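Local structure of nucleoporin NUP170 (Chaetomium thermophilum, 5HAX) at residues Val394-Leu404 and Glu435-Ile443. The protein is a nucleoporin that probably serves as a scaffold component of the nuclear pore complex, joining an N-terminal beta-propeller to a C-terminal helical domain. Residues are numbered along the deposited sequence; the frame is centred on the assembly and turned at random.
Sequences VVRKHPNQDML and ENGNRTIEI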
loop_
_atom_site.group_PDB
_atom_site.type_symbol
_atom_site.label_atom_id
_atom_site.label_comp_id
_atom_site.label_asym_id
_atom_site.label_seq_id
_atom_site.Cartn_x
_atom_site.Cartn_y
_atom_site.Cartn_z
ATOM N N VAL A 394 11.429 11.640 -9.350
ATOM C CA VAL A 394 12.738 11.548 -9.989
ATOM C C VAL A 394 13.087 12.951 -10.474
ATOM O O VAL A 394 12.542 13.429 -11.470
ATOM C CB VAL A 394 12.735 10.538 -11.139
ATOM C CG1 VAL A 394 14.122 10.430 -11.762
ATOM C CG2 VAL A 394 12.250 9.179 -10.655
ATOM N N VAL A 395 13.999 13.616 -9.765
ATOM C CA VAL A 395 14.431 14.969 -10.100
ATOM C C VAL A 395 15.706 14.867 -10.922
ATOM O O VAL A 395 16.670 14.210 -10.508
ATOM C CB VAL A 395 14.656 15.817 -8.837
ATOM C CG1 VAL A 395 15.082 17.230 -9.214
ATOM C CG2 VAL A 395 13.392 15.850 -7.989
ATOM N N ARG A 396 15.713 15.529 -12.078
ATOM C CA ARG A 396 16.780 15.384 -13.059
ATOM C C ARG A 396 17.456 16.728 -13.304
ATOM O O ARG A 396 17.527 17.200 -14.444
ATOM C CB ARG A 396 16.199 14.798 -14.351
ATOM C CG ARG A 396 17.159 13.955 -15.169
ATOM C CD ARG A 396 16.392 12.992 -16.070
ATOM N NE ARG A 396 16.125 11.710 -15.419
ATOM C CZ ARG A 396 15.281 10.793 -15.884
ATOM N NH1 ARG A 396 15.110 9.652 -15.229
ATOM N NH2 ARG A 396 14.603 11.012 -17.002
ATOM N N LYS A 397 17.953 17.357 -12.233
ATOM C CA LYS A 397 18.608 18.655 -12.368
ATOM C C LYS A 397 19.853 18.569 -13.237
ATOM O O LYS A 397 20.187 19.531 -13.939
ATOM C CB LYS A 397 18.971 19.210 -10.992
ATOM C CG LYS A 397 17.821 19.895 -10.278
ATOM C CD LYS A 397 18.256 20.448 -8.933
ATOM C CE LYS A 397 17.135 21.225 -8.260
ATOM N NZ LYS A 397 16.717 22.413 -9.054
ATOM N N HIS A 398 20.549 17.436 -13.199
ATOM C CA HIS A 398 21.717 17.199 -14.026
ATOM C C HIS A 398 21.460 16.014 -14.948
ATOM O O HIS A 398 20.757 15.071 -14.570
ATOM C CB HIS A 398 22.951 16.939 -13.157
ATOM C CG HIS A 398 23.150 17.965 -12.085
ATOM N ND1 HIS A 398 23.586 19.245 -12.354
ATOM C CD2 HIS A 398 22.956 17.907 -10.747
ATOM C CE1 HIS A 398 23.659 19.929 -11.226
ATOM N NE2 HIS A 398 23.283 19.141 -10.236
ATOM N N PRO A 399 22.012 16.029 -16.162
ATOM C CA PRO A 399 21.612 15.044 -17.172
ATOM C C PRO A 399 22.232 13.669 -16.989
ATOM O O PRO A 399 21.923 12.765 -17.773
ATOM C CB PRO A 399 22.089 15.692 -18.480
ATOM C CG PRO A 399 23.215 16.628 -18.079
ATOM C CD PRO A 399 23.216 16.768 -16.576
ATOM N N ASN A 400 23.083 13.488 -15.980
ATOM C CA ASN A 400 23.750 12.217 -15.731
ATOM C C ASN A 400 23.258 11.502 -14.485
ATOM O O ASN A 400 23.243 10.268 -14.467
ATOM C CB ASN A 400 25.263 12.431 -15.603
ATOM C CG ASN A 400 25.640 13.147 -14.320
ATOM O OD1 ASN A 400 26.030 12.517 -13.337
ATOM N ND2 ASN A 400 25.515 14.470 -14.321
ATOM N N GLN A 401 22.848 12.237 -13.453
ATOM C CA GLN A 401 22.509 11.666 -12.156
ATOM C C GLN A 401 21.090 12.055 -11.772
ATOM O O GLN A 401 20.743 13.241 -11.778
ATOM C CB GLN A 401 23.489 12.143 -11.082
ATOM C CG GLN A 401 23.365 11.404 -9.761
ATOM C CD GLN A 401 24.285 11.961 -8.691
ATOM O OE1 GLN A 401 24.816 13.064 -8.824
ATOM N NE2 GLN A 401 24.481 11.197 -7.623
ATOM N N ASP A 402 20.278 11.055 -11.435
ATOM C CA ASP A 402 18.951 11.285 -10.884
ATOM C C ASP A 402 19.036 11.410 -9.370
ATOM O O ASP A 402 19.835 10.729 -8.723
ATOM C CB ASP A 402 17.998 10.144 -11.250
ATOM C CG ASP A 402 17.632 10.130 -12.720
ATOM O OD1 ASP A 402 17.967 11.097 -13.433
ATOM O OD2 ASP A 402 16.992 9.150 -13.160
ATOM N N MET A 403 18.212 12.295 -8.815
ATOM C CA MET A 403 18.015 12.406 -7.374
ATOM C C MET A 403 16.581 12.009 -7.058
ATOM O O MET A 403 15.647 12.446 -7.742
ATOM C CB MET A 403 18.295 13.826 -6.875
ATOM C CG MET A 403 19.747 14.277 -7.006
ATOM S SD MET A 403 20.938 13.226 -6.140
ATOM C CE MET A 403 20.322 13.284 -4.457
ATOM N N LEU A 404 16.411 11.187 -6.028
ATOM C CA LEU A 404 15.108 10.649 -5.652
ATOM C C LEU A 404 14.610 11.373 -4.407
ATOM O O LEU A 404 15.200 11.243 -3.330
ATOM C CB LEU A 404 15.205 9.146 -5.398
ATOM C CG LEU A 404 14.196 8.277 -6.140
ATOM C CD1 LEU A 404 14.471 8.313 -7.634
ATOM C CD2 LEU A 404 14.243 6.852 -5.609
ATOM N N GLU A 435 23.702 6.553 -7.799
ATOM C CA GLU A 435 25.058 6.788 -8.273
ATOM C C GLU A 435 25.053 7.373 -9.685
ATOM O O GLU A 435 24.049 7.345 -10.401
ATOM C CB GLU A 435 25.867 5.491 -8.247
ATOM C CG GLU A 435 26.174 4.984 -6.847
ATOM C CD GLU A 435 27.028 3.730 -6.854
ATOM O OE1 GLU A 435 27.500 3.326 -5.769
ATOM O OE2 GLU A 435 27.226 3.148 -7.940
ATOM N N ASN A 436 26.207 7.915 -10.074
ATOM C CA ASN A 436 26.368 8.477 -11.409
ATOM C C ASN A 436 26.133 7.408 -12.467
ATOM O O ASN A 436 26.729 6.328 -12.419
ATOM C CB ASN A 436 27.766 9.078 -11.558
ATOM C CG ASN A 436 28.137 9.351 -13.005
ATOM O OD1 ASN A 436 28.999 8.679 -13.574
ATOM N ND2 ASN A 436 27.488 10.339 -13.610
ATOM N N GLY A 437 25.254 7.713 -13.420
ATOM C CA GLY A 437 24.889 6.797 -14.476
ATOM C C GLY A 437 23.550 6.118 -14.279
ATOM O O GLY A 437 23.001 5.573 -15.243
ATOM N N ASN A 438 23.011 6.134 -13.060
ATOM C CA ASN A 438 21.721 5.515 -12.778
ATOM C C ASN A 438 20.608 6.423 -13.285
ATOM O O ASN A 438 20.358 7.490 -12.715
ATOM C CB ASN A 438 21.562 5.251 -11.284
ATOM C CG ASN A 438 22.153 3.919 -10.856
ATOM O OD1 ASN A 438 21.537 2.868 -11.039
ATOM N ND2 ASN A 438 23.346 3.958 -10.275
ATOM N N ARG A 439 19.946 6.005 -14.360
ATOM C CA ARG A 439 18.741 6.660 -14.852
ATOM C C ARG A 439 17.536 5.837 -14.418
ATOM O O ARG A 439 17.395 4.678 -14.822
ATOM C CB ARG A 439 18.773 6.801 -16.374
ATOM C CG ARG A 439 17.606 7.594 -16.945
ATOM C CD ARG A 439 17.676 7.671 -18.461
ATOM N NE ARG A 439 16.970 8.837 -18.982
ATOM C CZ ARG A 439 17.469 10.069 -18.993
ATOM N NH1 ARG A 439 16.757 11.072 -19.488
ATOM N NH2 ARG A 439 18.682 10.305 -18.504
ATOM N N THR A 440 16.676 6.429 -13.594
ATOM C CA THR A 440 15.482 5.733 -13.138
ATOM C C THR A 440 14.504 5.556 -14.292
ATOM O O THR A 440 14.282 6.474 -15.087
ATOM C CB THR A 440 14.818 6.503 -11.996
ATOM O OG1 THR A 440 15.772 6.724 -10.950
ATOM C CG2 THR A 440 13.627 5.726 -11.438
ATOM N N ILE A 441 13.921 4.365 -14.379
ATOM C CA ILE A 441 12.991 4.007 -15.443
ATOM C C ILE A 441 11.575 3.834 -14.907
ATOM O O ILE A 441 10.617 4.355 -15.480
ATOM C CB ILE A 441 13.464 2.729 -16.173
ATOM C CG1 ILE A 441 14.770 3.013 -16.924
ATOM C CG2 ILE A 441 12.393 2.224 -17.143
ATOM C CD1 ILE A 441 15.460 1.777 -17.447
ATOM N N GLU A 442 11.425 3.104 -13.806
ATOM C CA GLU A 442 10.105 2.765 -13.295
ATOM C C GLU A 442 10.220 2.442 -11.813
ATOM O O GLU A 442 11.270 1.998 -11.342
ATOM C CB GLU A 442 9.509 1.579 -14.064
ATOM C CG GLU A 442 8.006 1.428 -13.920
ATOM C CD GLU A 442 7.471 0.203 -14.642
ATOM O OE1 GLU A 442 8.222 -0.396 -15.442
ATOM O OE2 GLU A 442 6.299 -0.162 -14.407
ATOM N N ILE A 443 9.129 2.676 -11.087
ATOM C CA ILE A 443 9.039 2.370 -9.664
ATOM C C ILE A 443 7.706 1.678 -9.421
ATOM O O ILE A 443 6.655 2.198 -9.812
ATOM C CB ILE A 443 9.167 3.637 -8.793
ATOM C CG1 ILE A 443 10.525 4.305 -9.034
ATOM C CG2 ILE A 443 8.998 3.289 -7.313
ATOM C CD1 ILE A 443 10.720 5.621 -8.297
#
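D402 OD2 is gripped from opposite faces of its carboxylate plane: T440 N donates at 2.8 Å, nearly straight at 165°, and R396 NH1 also at 2.8 Å. R396 takes the carboxylate side-on, its NE bonding D402 OD1 at 2.8 Å to complete a bidentate salt bridge. With CG anti to the backbone N, the bend at chi3 (-90°) brings the arginine head back to D402, and NH1 sends a weak second bond to T440 O. The R439 guanidinium lies over one face of R396, the planes 33° apart, with R396 NH2 and R439 NH1 3.3 Å apart; the nearby carboxylate of D402 probably offsets part of the charge of the two stacked guanidiniums. Replacing R396 with an alanine is likely to leave D402 without its paired charge and strip the R439 guanidinium of the group it lies against. The contact joins neighbouring blades of the beta-propeller: the hairpin loop between strands 390-395 and 403-409 meets the linker from strand 427-433 to strand 440-445 of the next blade. That linker makes a type II turn, E435 to N438, and N438 OD1 is held by T478 and T480. At the outer end N436 ND2 bonds N400 OD1 at 2.6 Å, beside a weak G437 N to N400 O bond. On the inner side V394 CG2 packs on T440 CG2 at 3.8 Å, and L404 CD1 approaches T440 OG1 at 3.9 Å.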